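Local coordinates for abhydrolase domain-containing protein (PDB 5H3H) that acts as an esterase of the alpha/beta hydrolase fold, probably through a serine nucleophile, and may also form peracids as a perhydrolase, at residues Lys12-Asp17 and Gly53-Gly58; Pro31-Met36 and His178-Asp183; Phe165-Pro170 and Phe251-Glu256; Asp203-Ile208 and Glu229-Asn234; Val210-Met215 and Glu233-Ser238. All coordinates share one frame; numbering follows the deposited sequence.

Contact 1 (Lys12-Asp17 and Gly53-Gly58)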
# COMPACT_ATOMS: atom_id res chain seq x y z
N LYS B 12 20.57 12.52 0.01
CA LYS B 12 20.35 12.91 1.44
C LYS B 12 19.19 13.92 1.64
O LYS B 12 19.25 15.05 1.12
CB LYS B 12 21.61 13.55 2.01
CG LYS B 12 22.81 12.62 2.07
CD LYS B 12 23.94 13.18 2.91
CE LYS B 12 24.55 14.45 2.28
NZ LYS B 12 24.55 15.59 3.25
N ILE B 13 18.18 13.54 2.44
CA ILE B 13 16.96 14.33 2.67
C ILE B 13 17.07 15.00 4.02
O ILE B 13 17.16 14.32 5.03
CB ILE B 13 15.67 13.44 2.66
CG1 ILE B 13 15.55 12.63 1.38
CG2 ILE B 13 14.41 14.28 2.85
CD1 ILE B 13 15.55 13.46 0.11
N TYR B 14 17.02 16.33 4.07
CA TYR B 14 17.05 17.05 5.33
C TYR B 14 15.69 16.96 5.98
O TYR B 14 14.68 17.10 5.31
CB TYR B 14 17.40 18.52 5.11
CG TYR B 14 17.46 19.29 6.38
CD1 TYR B 14 18.52 19.11 7.24
CD2 TYR B 14 16.44 20.15 6.75
CE1 TYR B 14 18.58 19.79 8.43
CE2 TYR B 14 16.47 20.84 7.94
CZ TYR B 14 17.55 20.64 8.80
OH TYR B 14 17.67 21.31 10.00
N VAL B 15 15.68 16.76 7.29
CA VAL B 15 14.46 16.78 8.08
C VAL B 15 14.68 17.60 9.35
O VAL B 15 15.63 17.34 10.12
CB VAL B 15 14.06 15.34 8.51
CG1 VAL B 15 12.73 15.40 9.25
CG2 VAL B 15 13.95 14.43 7.33
N GLU B 16 13.80 18.58 9.59
CA GLU B 16 13.79 19.34 10.80
C GLU B 16 12.92 18.53 11.79
O GLU B 16 11.68 18.51 11.73
CB GLU B 16 13.21 20.75 10.52
CG GLU B 16 13.38 21.77 11.63
CD GLU B 16 14.77 22.45 11.71
OE1 GLU B 16 15.55 22.36 10.75
OE2 GLU B 16 15.06 23.13 12.74
N ASP B 17 13.58 17.83 12.70
CA ASP B 17 12.88 16.93 13.61
C ASP B 17 13.00 17.57 15.01
O ASP B 17 14.10 17.68 15.55
CB ASP B 17 13.50 15.54 13.51
CG ASP B 17 12.93 14.53 14.57
OD1 ASP B 17 11.93 14.86 15.26
OD2 ASP B 17 13.47 13.40 14.71
N GLY B 53 9.43 18.41 9.74
CA GLY B 53 9.27 19.18 8.50
C GLY B 53 10.30 18.69 7.52
O GLY B 53 11.50 18.89 7.76
N VAL B 54 9.85 18.04 6.47
CA VAL B 54 10.75 17.50 5.47
C VAL B 54 11.09 18.56 4.42
O VAL B 54 10.18 19.32 3.96
CB VAL B 54 10.23 16.25 4.78
CG1 VAL B 54 9.76 15.18 5.79
CG2 VAL B 54 9.14 16.57 3.81
N ASP B 55 12.37 18.65 4.04
CA ASP B 55 12.73 19.44 2.82
C ASP B 55 12.87 18.40 1.77
O ASP B 55 13.71 17.52 1.94
CB ASP B 55 14.08 20.17 2.96
CG ASP B 55 14.05 21.37 3.92
OD1 ASP B 55 12.96 21.82 4.36
OD2 ASP B 55 15.13 21.90 4.20
N TYR B 56 12.09 18.45 0.69
CA TYR B 56 12.24 17.47 -0.36
C TYR B 56 13.60 17.61 -0.98
O TYR B 56 14.25 18.69 -0.91
CB TYR B 56 11.22 17.57 -1.50
CG TYR B 56 9.82 17.74 -1.09
CD1 TYR B 56 9.15 16.77 -0.35
CD2 TYR B 56 9.11 18.84 -1.53
CE1 TYR B 56 7.81 16.96 0.03
CE2 TYR B 56 7.80 19.02 -1.18
CZ TYR B 56 7.15 18.11 -0.38
OH TYR B 56 5.85 18.42 -0.08
N ARG B 57 14.00 16.55 -1.66
CA ARG B 57 15.11 16.67 -2.57
C ARG B 57 14.89 17.90 -3.46
O ARG B 57 13.80 18.14 -3.94
CB ARG B 57 15.32 15.46 -3.46
CG ARG B 57 14.19 15.00 -4.31
CD ARG B 57 14.68 13.84 -5.18
NE ARG B 57 14.71 12.56 -4.49
CZ ARG B 57 15.30 11.46 -4.97
NH1 ARG B 57 15.23 10.31 -4.26
NH2 ARG B 57 15.97 11.48 -6.12
N GLY B 58 15.96 18.63 -3.65
CA GLY B 58 15.92 19.83 -4.49
C GLY B 58 15.66 21.12 -3.71
O GLY B 58 15.77 22.19 -4.31
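Two strands of the central alpha/beta hydrolase sheet run antiparallel here, 12-17 beside the end of 50-54, and they diverge toward Arg57. The tight part is the ladder at Glu16 and Gly53, a hydrogen-bonded pair closed by two bonds: Glu16 N reaches Gly53 O at 3.0 Å, and Gly53 N meets a lone pair of Glu16 O. Val15 and Val54 follow as a non-hydrogen-bonded pair, their side chains on the same face of the sheet, where Val54 continues onto Ile78 of helix 71-85. The last backbone bond, Asp55 N to Tyr14 O, is 3.1 Å long and nearly straight at 168°.

Beyond it the strands drift apart, and side chains fill in. Ile13 lays CG2 against Asp55 O at 3.4 Å and stretches CD1 to the backbone N and CB of Arg57, whose guanidinium turns away to salt bridges with Asp77 and Asp9. The more exposed side is that of Glu16, whose chain bends at chi2 and leads away from Gly53. Tyr14 lies alongside Asp55, both pointing the same way, with CD2 3.4 Å from OD2, a packing contact; that oxygen's hydrogen bond comes from Lys61 N. With CG anti to the backbone N (chi1 -179°), Tyr14 swings its ring along the strand, and OH donates to Glu16 OE1 over only 2.5 Å. An alanine in place of Tyr14 would remove the ring and hydroxyl, and would probably leave the Glu16 carboxylate less well fixed and take packing from Asp55. The hydroxyl meets OE1 from above the carboxylate plane, 35° out of it.

Contact 2 (Pro31-Met36 and His178-Asp183)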
# COMPACT_ATOMS: atom_id res chain seq x y z
N PRO B 31 7.66 26.39 -4.56
CA PRO B 31 8.99 25.78 -4.53
C PRO B 31 9.70 26.27 -3.29
O PRO B 31 10.78 26.86 -3.34
CB PRO B 31 9.60 26.29 -5.81
CG PRO B 31 8.99 27.68 -5.95
CD PRO B 31 7.75 27.75 -5.13
N ALA B 32 9.07 26.03 -2.13
CA ALA B 32 9.55 26.62 -0.90
C ALA B 32 10.40 25.56 -0.13
O ALA B 32 11.20 24.82 -0.75
CB ALA B 32 8.38 27.12 -0.10
N ASN B 33 10.25 25.54 1.20
CA ASN B 33 10.82 24.48 2.06
C ASN B 33 10.03 24.39 3.37
O ASN B 33 9.12 25.18 3.55
CB ASN B 33 12.34 24.63 2.29
CG ASN B 33 12.71 25.93 2.96
OD1 ASN B 33 12.33 26.17 4.09
ND2 ASN B 33 13.51 26.73 2.28
N ASN B 34 10.37 23.43 4.25
CA ASN B 34 9.65 23.24 5.53
C ASN B 34 9.51 24.48 6.38
O ASN B 34 8.57 24.58 7.19
CB ASN B 34 10.28 22.07 6.35
CG ASN B 34 11.35 22.53 7.31
OD1 ASN B 34 12.57 22.71 6.96
ND2 ASN B 34 10.94 22.73 8.55
N ASN B 35 10.43 25.43 6.25
CA ASN B 35 10.35 26.69 6.97
C ASN B 35 9.08 27.48 6.68
O ASN B 35 8.71 28.29 7.48
CB ASN B 35 11.58 27.62 6.77
CG ASN B 35 12.83 27.09 7.42
OD1 ASN B 35 12.80 26.59 8.53
ND2 ASN B 35 13.97 27.19 6.72
N MET B 36 8.38 27.24 5.58
CA MET B 36 7.10 27.97 5.37
C MET B 36 6.07 27.66 6.48
O MET B 36 5.09 28.37 6.59
CB MET B 36 6.46 27.66 4.03
CG MET B 36 5.96 26.27 3.92
SD MET B 36 5.28 25.83 2.32
CE MET B 36 3.69 25.29 2.83
N HIS B 178 9.55 34.86 -0.11
CA HIS B 178 10.32 34.86 -1.35
C HIS B 178 11.70 34.15 -1.24
O HIS B 178 12.03 33.25 -2.03
CB HIS B 178 10.51 36.29 -1.79
CG HIS B 178 11.21 36.43 -3.10
ND1 HIS B 178 12.52 36.80 -3.20
CD2 HIS B 178 10.79 36.19 -4.36
CE1 HIS B 178 12.87 36.83 -4.47
NE2 HIS B 178 11.83 36.48 -5.19
N ASN B 179 12.48 34.53 -0.21
CA ASN B 179 13.80 33.96 -0.03
C ASN B 179 13.78 32.45 0.27
O ASN B 179 14.75 31.77 -0.13
CB ASN B 179 14.58 34.71 1.03
CG ASN B 179 15.03 36.08 0.60
OD1 ASN B 179 15.00 36.45 -0.58
ND2 ASN B 179 15.48 36.85 1.54
N LEU B 180 12.69 31.92 0.88
CA LEU B 180 12.52 30.48 1.07
C LEU B 180 12.50 29.77 -0.29
O LEU B 180 13.03 28.68 -0.42
CB LEU B 180 11.19 30.12 1.74
CG LEU B 180 10.84 30.66 3.10
CD1 LEU B 180 9.45 30.12 3.44
CD2 LEU B 180 11.92 30.27 4.08
N SER B 181 11.90 30.40 -1.30
CA SER B 181 11.89 29.86 -2.60
C SER B 181 13.15 30.10 -3.39
O SER B 181 13.52 29.24 -4.17
CB SER B 181 10.65 30.33 -3.39
OG SER B 181 9.45 29.67 -2.90
N VAL B 182 13.84 31.21 -3.18
CA VAL B 182 15.10 31.45 -3.92
C VAL B 182 16.19 30.45 -3.52
O VAL B 182 16.94 30.03 -4.37
CB VAL B 182 15.62 32.88 -3.86
CG1 VAL B 182 14.54 33.90 -4.23
CG2 VAL B 182 16.21 33.17 -2.54
N ASP B 183 16.14 29.97 -2.28
CA ASP B 183 16.97 28.88 -1.78
C ASP B 183 16.85 27.56 -2.53
O ASP B 183 17.79 26.77 -2.56
CB ASP B 183 16.63 28.62 -0.29
CG ASP B 183 17.38 27.44 0.29
OD1 ASP B 183 18.55 27.59 0.71
OD2 ASP B 183 16.83 26.32 0.27
O HOH W 1 13.83 25.94 -0.86
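The backbone of 31-36 enters through a cis peptide before Pro31, straightens at Ala32 and Asn33 and tightens into a 3-10 turn at 34-36, passing the end of helix 171-182 with Ala32 CA 4.3 Å from Ser181 CA. Leu180 carries most of the packing. Its CG stands anti to the carbonyl carbon (chi1 -59°), so the branch forks over the turn: CD1 rests on Met36 CA at 3.7 Å, and CD2 touches Asn35 CB at 3.8 Å. One residue on, Ser181 lies against the proline ring with OG 3.4 Å from Pro31 CD, and the same OG donates a weak hydrogen bond of 3.1 Å to Pro31 O.

Asn33 divides its amide between two jobs. CG sits in the crowded position between the backbone N and the carbonyl carbon (chi1 60°), which lets OD1 accept from Asn35 N in an Asx turn, while ND2 donates to a water. The same water lies 2.9 Å from both Ala32 O and Leu180 O, within hydrogen-bonding distance, and so bridges loop and helix. An alanine at Asn33 would lose the turn bond and the water's amide donor, and would probably loosen the start of the 3-10 turn.

The loop follows strand 23-27 and leads to helix 38-46, close to the ethaneperoxoic acid pocket that Gly29 and Trp30 help line; Leu157 of helix 153-164 covers Pro31 and Ser181.

Contact 3 (Phe165-Pro170 and Phe251-Glu256)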
# COMPACT_ATOMS: atom_id res chain seq x y z
N PHE B 165 -1.18 34.91 -2.34
CA PHE B 165 -1.82 35.39 -1.11
C PHE B 165 -2.99 36.25 -1.49
O PHE B 165 -2.93 36.97 -2.48
CB PHE B 165 -0.84 36.18 -0.24
CG PHE B 165 0.31 35.37 0.27
CD1 PHE B 165 0.10 34.38 1.23
CD2 PHE B 165 1.61 35.57 -0.23
CE1 PHE B 165 1.18 33.60 1.70
CE2 PHE B 165 2.67 34.79 0.24
CZ PHE B 165 2.45 33.81 1.20
N ALA B 166 -4.05 36.17 -0.72
CA ALA B 166 -5.22 37.02 -0.98
C ALA B 166 -5.00 38.43 -0.42
O ALA B 166 -5.55 39.40 -0.93
CB ALA B 166 -6.46 36.39 -0.38
N LYS B 167 -4.22 38.54 0.65
CA LYS B 167 -3.95 39.82 1.30
C LYS B 167 -2.53 40.30 1.02
O LYS B 167 -1.62 39.49 0.74
CB LYS B 167 -4.22 39.71 2.80
CG LYS B 167 -5.70 39.86 3.09
CD LYS B 167 -5.98 39.71 4.55
CE LYS B 167 -6.31 38.27 4.90
NZ LYS B 167 -6.55 38.12 6.36
N GLU B 168 -2.36 41.62 1.05
CA GLU B 168 -1.03 42.19 0.98
C GLU B 168 -0.39 42.10 2.37
O GLU B 168 -0.78 42.77 3.27
CB GLU B 168 -1.04 43.62 0.48
CG GLU B 168 -0.89 43.74 -1.04
CD GLU B 168 -0.83 45.19 -1.50
OE1 GLU B 168 -1.54 45.57 -2.48
OE2 GLU B 168 -0.08 45.96 -0.85
N HIS B 169 0.64 41.27 2.54
CA HIS B 169 1.35 41.13 3.85
C HIS B 169 2.53 42.10 3.90
O HIS B 169 2.95 42.65 2.85
CB HIS B 169 1.80 39.67 4.06
CG HIS B 169 0.66 38.69 4.10
ND1 HIS B 169 -0.18 38.57 5.18
CD2 HIS B 169 0.18 37.84 3.16
CE1 HIS B 169 -1.13 37.69 4.91
NE2 HIS B 169 -0.93 37.23 3.69
N PRO B 170 3.05 42.36 5.12
CA PRO B 170 4.13 43.30 5.29
C PRO B 170 5.32 42.93 4.39
O PRO B 170 5.60 41.74 4.16
CB PRO B 170 4.46 43.20 6.77
CG PRO B 170 3.21 42.71 7.41
CD PRO B 170 2.42 41.99 6.39
N PHE B 251 -1.78 29.81 5.38
CA PHE B 251 -0.95 29.76 6.58
C PHE B 251 -0.48 31.15 7.04
O PHE B 251 -0.07 31.30 8.19
CB PHE B 251 0.19 28.78 6.38
CG PHE B 251 1.08 29.14 5.24
CD1 PHE B 251 2.13 30.01 5.42
CD2 PHE B 251 0.88 28.56 3.99
CE1 PHE B 251 2.98 30.37 4.35
CE2 PHE B 251 1.70 28.91 2.93
CZ PHE B 251 2.76 29.78 3.12
N LEU B 252 -0.57 32.16 6.16
CA LEU B 252 -0.47 33.56 6.51
C LEU B 252 -1.74 34.40 6.32
O LEU B 252 -1.97 35.34 7.08
CB LEU B 252 0.63 34.20 5.66
CG LEU B 252 2.04 33.66 5.69
CD1 LEU B 252 2.89 34.56 4.80
CD2 LEU B 252 2.60 33.60 7.10
N ASP B 253 -2.54 34.14 5.27
CA ASP B 253 -3.78 34.90 5.05
C ASP B 253 -4.74 34.78 6.28
O ASP B 253 -5.34 35.79 6.67
CB ASP B 253 -4.54 34.44 3.77
CG ASP B 253 -3.98 35.00 2.46
OD1 ASP B 253 -3.31 36.05 2.43
OD2 ASP B 253 -4.28 34.42 1.41
N GLU B 254 -4.85 33.58 6.87
CA GLU B 254 -5.66 33.28 8.07
C GLU B 254 -4.84 32.46 9.04
O GLU B 254 -5.22 31.38 9.46
CB GLU B 254 -7.01 32.56 7.74
CG GLU B 254 -8.08 33.48 7.08
CD GLU B 254 -9.41 32.78 6.66
OE1 GLU B 254 -9.58 32.45 5.43
OE2 GLU B 254 -10.27 32.53 7.54
N ARG B 255 -3.70 33.01 9.37
CA ARG B 255 -2.75 32.36 10.21
C ARG B 255 -3.34 31.67 11.43
O ARG B 255 -3.12 30.48 11.64
CB ARG B 255 -1.66 33.32 10.66
CG ARG B 255 -0.48 32.52 11.24
CD ARG B 255 0.23 33.04 12.47
NE ARG B 255 -0.65 33.56 13.51
CZ ARG B 255 -0.97 34.84 13.60
NH1 ARG B 255 -0.51 35.69 12.68
NH2 ARG B 255 -1.79 35.26 14.55
N GLU B 256 -4.04 32.44 12.25
CA GLU B 256 -4.62 31.93 13.48
C GLU B 256 -5.63 30.82 13.27
O GLU B 256 -5.56 29.74 13.95
CB GLU B 256 -5.25 33.09 14.26
CG GLU B 256 -5.33 32.84 15.75
CD GLU B 256 -4.05 33.23 16.48
OE1 GLU B 256 -2.96 33.19 15.87
OE2 GLU B 256 -4.13 33.58 17.68
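The carboxylate of Asp253 gathers the loop 165-170 around itself. Ala166 N donates almost straight (173°) to the syn lone pair of OD2 at 2.8 Å, and OD2 also accepts from Gly247 N. The other oxygen, OD1, takes two donors from above the carboxylate plane: Lys167 N at 3.2 Å and His169 NE2 at 2.9 Å. The imidazole meets OD1 close to its own ring plane, and ring and carboxylate are turned only 24° apart. A further bond from the loop goes to the backbone, where the long Lys167 chain, bent at chi3, brings NZ to Asp253 O over 2.6 Å, in the carbonyl plane.

Packing begins where the polar net ends. Leu252 CB sits over one face of His169 in a CH-pi contact, 4.2 Å from the ring centroid, so the imidazole is held by OD1 at its edge and by carbon above. Farther out on the same leucine, CD1 meets Phe165 CE1 at 3.7 Å. The Phe165 ring points its CE1 at Phe251 CZ as well, and Phe177 packs on it edge-to-face. Phe251 in turn meets Phe95, a residue of the ligand pocket, edge-to-face.

The loop between helices 153-164 and 171-182 is thus bound to the short helix 250-253, which follows the pocket residue His248. With NE2 carrying a proton toward a carboxylate, His169 is likely to be more basic than a free imidazole, and the several donors around Asp253 would probably keep that acid ionised.

Contact 4 (Asp203-Ile208 and Glu229-Asn234)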
# COMPACT_ATOMS: atom_id res chain seq x y z
N ASP B 203 -7.72 8.35 -10.14
CA ASP B 203 -7.94 6.92 -9.81
C ASP B 203 -7.67 6.54 -8.35
O ASP B 203 -8.30 5.63 -7.80
CB ASP B 203 -7.06 6.00 -10.71
CG ASP B 203 -7.78 5.50 -11.97
OD1 ASP B 203 -8.98 5.79 -12.20
OD2 ASP B 203 -7.13 4.75 -12.73
N GLY B 204 -6.71 7.22 -7.73
CA GLY B 204 -6.24 6.86 -6.41
C GLY B 204 -7.06 7.37 -5.24
O GLY B 204 -7.06 6.72 -4.18
N LEU B 205 -7.70 8.53 -5.37
CA LEU B 205 -8.53 9.12 -4.31
C LEU B 205 -9.49 8.18 -3.60
O LEU B 205 -9.50 8.11 -2.37
CB LEU B 205 -9.31 10.36 -4.82
CG LEU B 205 -8.58 11.66 -5.19
CD1 LEU B 205 -9.52 12.86 -5.15
CD2 LEU B 205 -7.38 11.90 -4.28
N PRO B 206 -10.31 7.42 -4.36
CA PRO B 206 -11.15 6.42 -3.66
C PRO B 206 -10.44 5.25 -2.96
O PRO B 206 -11.11 4.46 -2.30
CB PRO B 206 -12.06 5.89 -4.77
CG PRO B 206 -11.51 6.40 -6.05
CD PRO B 206 -10.76 7.65 -5.74
N LYS B 207 -9.11 5.12 -3.07
CA LYS B 207 -8.34 4.09 -2.36
C LYS B 207 -7.85 4.56 -1.01
O LYS B 207 -7.44 3.75 -0.17
CB LYS B 207 -7.16 3.61 -3.20
CG LYS B 207 -7.56 2.54 -4.20
CD LYS B 207 -7.28 2.96 -5.64
CE LYS B 207 -8.00 2.04 -6.62
NZ LYS B 207 -7.34 2.06 -7.96
N ILE B 208 -7.94 5.86 -0.78
CA ILE B 208 -7.52 6.43 0.48
C ILE B 208 -8.55 6.00 1.50
O ILE B 208 -9.75 6.12 1.20
CB ILE B 208 -7.45 7.99 0.37
CG1 ILE B 208 -6.39 8.37 -0.66
CG2 ILE B 208 -7.17 8.64 1.72
CD1 ILE B 208 -5.04 7.77 -0.38
N GLU B 229 -13.39 20.68 -3.70
CA GLU B 229 -14.66 19.99 -3.93
C GLU B 229 -14.45 18.58 -4.47
O GLU B 229 -15.10 17.64 -4.06
CB GLU B 229 -15.56 20.86 -4.83
CG GLU B 229 -16.12 22.05 -4.06
CD GLU B 229 -16.84 23.12 -4.90
OE1 GLU B 229 -16.71 23.14 -6.15
OE2 GLU B 229 -17.52 23.97 -4.30
N VAL B 230 -13.52 18.43 -5.39
CA VAL B 230 -13.28 17.13 -5.99
C VAL B 230 -12.70 16.16 -4.95
O VAL B 230 -13.15 15.00 -4.83
CB VAL B 230 -12.42 17.25 -7.23
CG1 VAL B 230 -11.91 15.89 -7.71
CG2 VAL B 230 -13.26 17.89 -8.34
N MET B 231 -11.77 16.65 -4.15
CA MET B 231 -11.16 15.82 -3.14
C MET B 231 -12.15 15.36 -2.10
O MET B 231 -12.10 14.21 -1.71
CB MET B 231 -10.02 16.54 -2.46
CG MET B 231 -8.77 16.59 -3.29
SD MET B 231 -7.38 17.41 -2.43
CE MET B 231 -7.82 19.15 -2.51
N HIS B 232 -13.02 16.28 -1.66
CA HIS B 232 -14.04 16.03 -0.63
C HIS B 232 -15.08 14.99 -1.12
O HIS B 232 -15.62 14.22 -0.31
CB HIS B 232 -14.73 17.37 -0.24
CG HIS B 232 -15.63 17.31 0.97
ND1 HIS B 232 -16.88 17.89 1.00
CD2 HIS B 232 -15.43 16.82 2.21
CE1 HIS B 232 -17.42 17.71 2.19
NE2 HIS B 232 -16.56 17.05 2.93
N GLU B 233 -15.38 14.98 -2.41
CA GLU B 233 -16.34 14.04 -2.94
C GLU B 233 -15.76 12.64 -2.98
O GLU B 233 -16.48 11.68 -2.70
CB GLU B 233 -16.86 14.46 -4.33
CG GLU B 233 -18.08 15.36 -4.23
CD GLU B 233 -18.88 15.39 -5.50
OE1 GLU B 233 -20.12 15.13 -5.46
OE2 GLU B 233 -18.27 15.68 -6.54
N ASN B 234 -14.46 12.54 -3.28
CA ASN B 234 -13.81 11.28 -3.61
C ASN B 234 -13.00 10.60 -2.52
O ASN B 234 -12.72 9.38 -2.62
CB ASN B 234 -12.96 11.45 -4.89
CG ASN B 234 -13.83 11.67 -6.13
OD1 ASN B 234 -14.53 10.76 -6.55
ND2 ASN B 234 -13.81 12.89 -6.69
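Helix 225-234 is the connecting helix of a beta-alpha-beta unit in the alpha/beta hydrolase fold, and near its C-terminal end it lies against the 3-10 turn that includes Leu205 to Lys207 and precedes strand 211-217. Leu205 does most of the touching. Its CG is anti to the carbonyl carbon (chi1 -69°), which sends CD1 across to the helix, where it meets Asn234 CB at 3.7 Å and Met231 CA at 3.9 Å. CB of the same leucine also packs on Asn234 CB, at 3.8 Å, so the two side chains cross obliquely with carbon against carbon. Met231 adds its CG at 4.2 Å from Leu205 CD1 before the rest of its chain leads off. Leu205 is buried, wedged between this helix and Leu103 of helix 97-109, and Pro125 closes over Leu205, Val230 and Met231 alike.

Toward the surface the contact thins out. Pro206 offers its alpha carbon to the helix end: CA lies 3.5 Å from Asn234 O in a CA-H...O contact, with an angle of 135° at the hydrogen. On the far side of the turn Lys207 leads away to the second subunit, where it packs on Val8 of that chain.

The polar end of Asn234 turns back on its own helix rather than to the turn. ND2 donates to Val230 O at 2.9 Å, from above the carbonyl plane, and that oxygen also accepts from Asn234 N.

Contact 5 (Val210-Met215 and Glu233-Ser238)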
# COMPACT_ATOMS: atom_id res chain seq x y z
N VAL B 210 -7.74 6.65 5.16
CA VAL B 210 -7.39 7.34 6.39
C VAL B 210 -8.35 8.50 6.59
O VAL B 210 -8.80 9.11 5.61
CB VAL B 210 -5.96 7.97 6.31
CG1 VAL B 210 -5.49 8.40 7.68
CG2 VAL B 210 -4.96 6.99 5.71
N ASP B 211 -8.63 8.81 7.84
CA ASP B 211 -9.32 10.04 8.23
C ASP B 211 -8.67 11.26 7.62
O ASP B 211 -7.50 11.51 7.89
CB ASP B 211 -9.26 10.23 9.75
CG ASP B 211 -10.23 9.30 10.53
OD1 ASP B 211 -10.97 8.47 9.94
OD2 ASP B 211 -10.25 9.42 11.77
N THR B 212 -9.44 12.02 6.82
CA THR B 212 -8.92 13.21 6.14
C THR B 212 -9.63 14.53 6.49
O THR B 212 -10.88 14.58 6.68
CB THR B 212 -8.86 12.94 4.64
OG1 THR B 212 -8.22 11.65 4.45
CG2 THR B 212 -8.06 14.05 3.89
N LEU B 213 -8.81 15.59 6.62
CA LEU B 213 -9.27 16.97 6.65
C LEU B 213 -8.71 17.74 5.46
O LEU B 213 -7.48 17.76 5.28
CB LEU B 213 -8.79 17.66 7.90
CG LEU B 213 -9.10 19.15 7.98
CD1 LEU B 213 -10.62 19.31 8.00
CD2 LEU B 213 -8.44 19.80 9.18
N ILE B 214 -9.60 18.42 4.70
CA ILE B 214 -9.24 19.26 3.58
C ILE B 214 -9.40 20.70 4.06
O ILE B 214 -10.47 21.08 4.51
CB ILE B 214 -10.18 19.05 2.33
CG1 ILE B 214 -10.39 17.56 1.98
CG2 ILE B 214 -9.69 19.86 1.12
CD1 ILE B 214 -9.11 16.81 1.79
N MET B 215 -8.33 21.48 3.93
CA MET B 215 -8.29 22.89 4.28
C MET B 215 -8.02 23.58 2.94
O MET B 215 -7.03 23.21 2.24
CB MET B 215 -7.14 23.15 5.30
CG MET B 215 -7.52 22.93 6.75
SD MET B 215 -6.37 23.51 8.06
CE MET B 215 -5.40 22.10 7.92
N GLU B 233 -15.38 14.98 -2.41
CA GLU B 233 -16.34 14.04 -2.94
C GLU B 233 -15.76 12.64 -2.98
O GLU B 233 -16.48 11.68 -2.70
CB GLU B 233 -16.86 14.46 -4.33
CG GLU B 233 -18.08 15.36 -4.23
CD GLU B 233 -18.88 15.39 -5.50
OE1 GLU B 233 -20.12 15.13 -5.46
OE2 GLU B 233 -18.27 15.68 -6.54
N ASN B 234 -14.46 12.54 -3.28
CA ASN B 234 -13.81 11.28 -3.61
C ASN B 234 -13.00 10.60 -2.52
O ASN B 234 -12.72 9.38 -2.62
CB ASN B 234 -12.96 11.45 -4.89
CG ASN B 234 -13.83 11.67 -6.13
OD1 ASN B 234 -14.53 10.76 -6.55
ND2 ASN B 234 -13.81 12.89 -6.69
N ILE B 235 -12.59 11.34 -1.50
CA ILE B 235 -11.89 10.74 -0.36
C ILE B 235 -12.96 10.48 0.69
O ILE B 235 -13.63 11.41 1.17
CB ILE B 235 -10.80 11.66 0.22
CG1 ILE B 235 -9.72 11.98 -0.85
CG2 ILE B 235 -10.22 11.08 1.51
CD1 ILE B 235 -8.78 13.05 -0.42
N ALA B 236 -13.07 9.20 1.07
CA ALA B 236 -14.05 8.71 2.02
C ALA B 236 -13.95 9.30 3.40
O ALA B 236 -12.86 9.38 4.04
CB ALA B 236 -13.94 7.20 2.09
N GLY B 237 -15.07 9.79 3.87
CA GLY B 237 -15.11 10.41 5.16
C GLY B 237 -14.39 11.75 5.35
O GLY B 237 -14.52 12.30 6.42
N SER B 238 -13.65 12.26 4.36
CA SER B 238 -13.01 13.60 4.46
C SER B 238 -13.94 14.73 4.97
O SER B 238 -15.09 14.81 4.55
CB SER B 238 -12.42 14.02 3.11
OG SER B 238 -13.40 14.17 2.09
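Thr212 meets the turn after helix 225-234 with both its side chain and its carbonyl. OG1 sits 3.6 Å from Ile235 CG2, the two side chains crossing at about a right angle, and Thr212 CB lies 4.0 Å from Ser238 CB. On the backbone side Ser238 CA comes within 3.2 Å of Thr212 O, a CA-H...O contact with an angle of 146° at the hydrogen. Further along the strand Ile214 takes up the packing: CG1 faces Ser238 CB, and CD1 reaches Ile235 CD1 at 4.4 Å, a looser touch.

These pieces belong to a beta-alpha-beta crossover, strand 211-217, helix 225-234 and strand 239-243, the last part of the hydrolase sheet. The contact lies where the chain turns from helix into final strand, and backbone bonds between Arg239 and both Thr212 and Ile214 continue it as parallel pairing.

The chain reverses in a type II beta turn from Ile235 to Ser238, with Gly237 at positive phi. Ile235 O is gripped twice, by Ser238 N and by Ser238 OG; the hydroxyl, in the crowded position between backbone N and carbonyl carbon (chi1 63°), donates along a lone pair at 2.9 Å. Thr212 is fixed in a similar way from its own side, OG1 donating to Val210 O at 2.9 Å from well above the carbonyl plane. Leu119 of the adjacent strand 114-120 touches both Ile214 and Ile235, and Met231 of the helix packs on Ile214.

From the N terminus, contact 1 closes first, pairing strand 12-18 with 50-54 at one side of the sheet. Contact 2 opens inside that loop, at 31-36, and closes only at 178-183, so the two cross; they meet where Asp55 OD1 probably bonds Asn34 N. Contact 3 opens at 165-170 and ends at 251-256, crossing contact 2, with Met36 packed on Phe251. Nested inside contact 3, contact 4 runs from 203-208 to 229-234 and contact 5 from 210-215 to 233-238; they share Glu233 and Asn234 and secure the last crossover. Contact 2 ties helix 171-182 to the loop 31-36 near the pocket, and contact 3 ties the loop before that helix to helix 250-253.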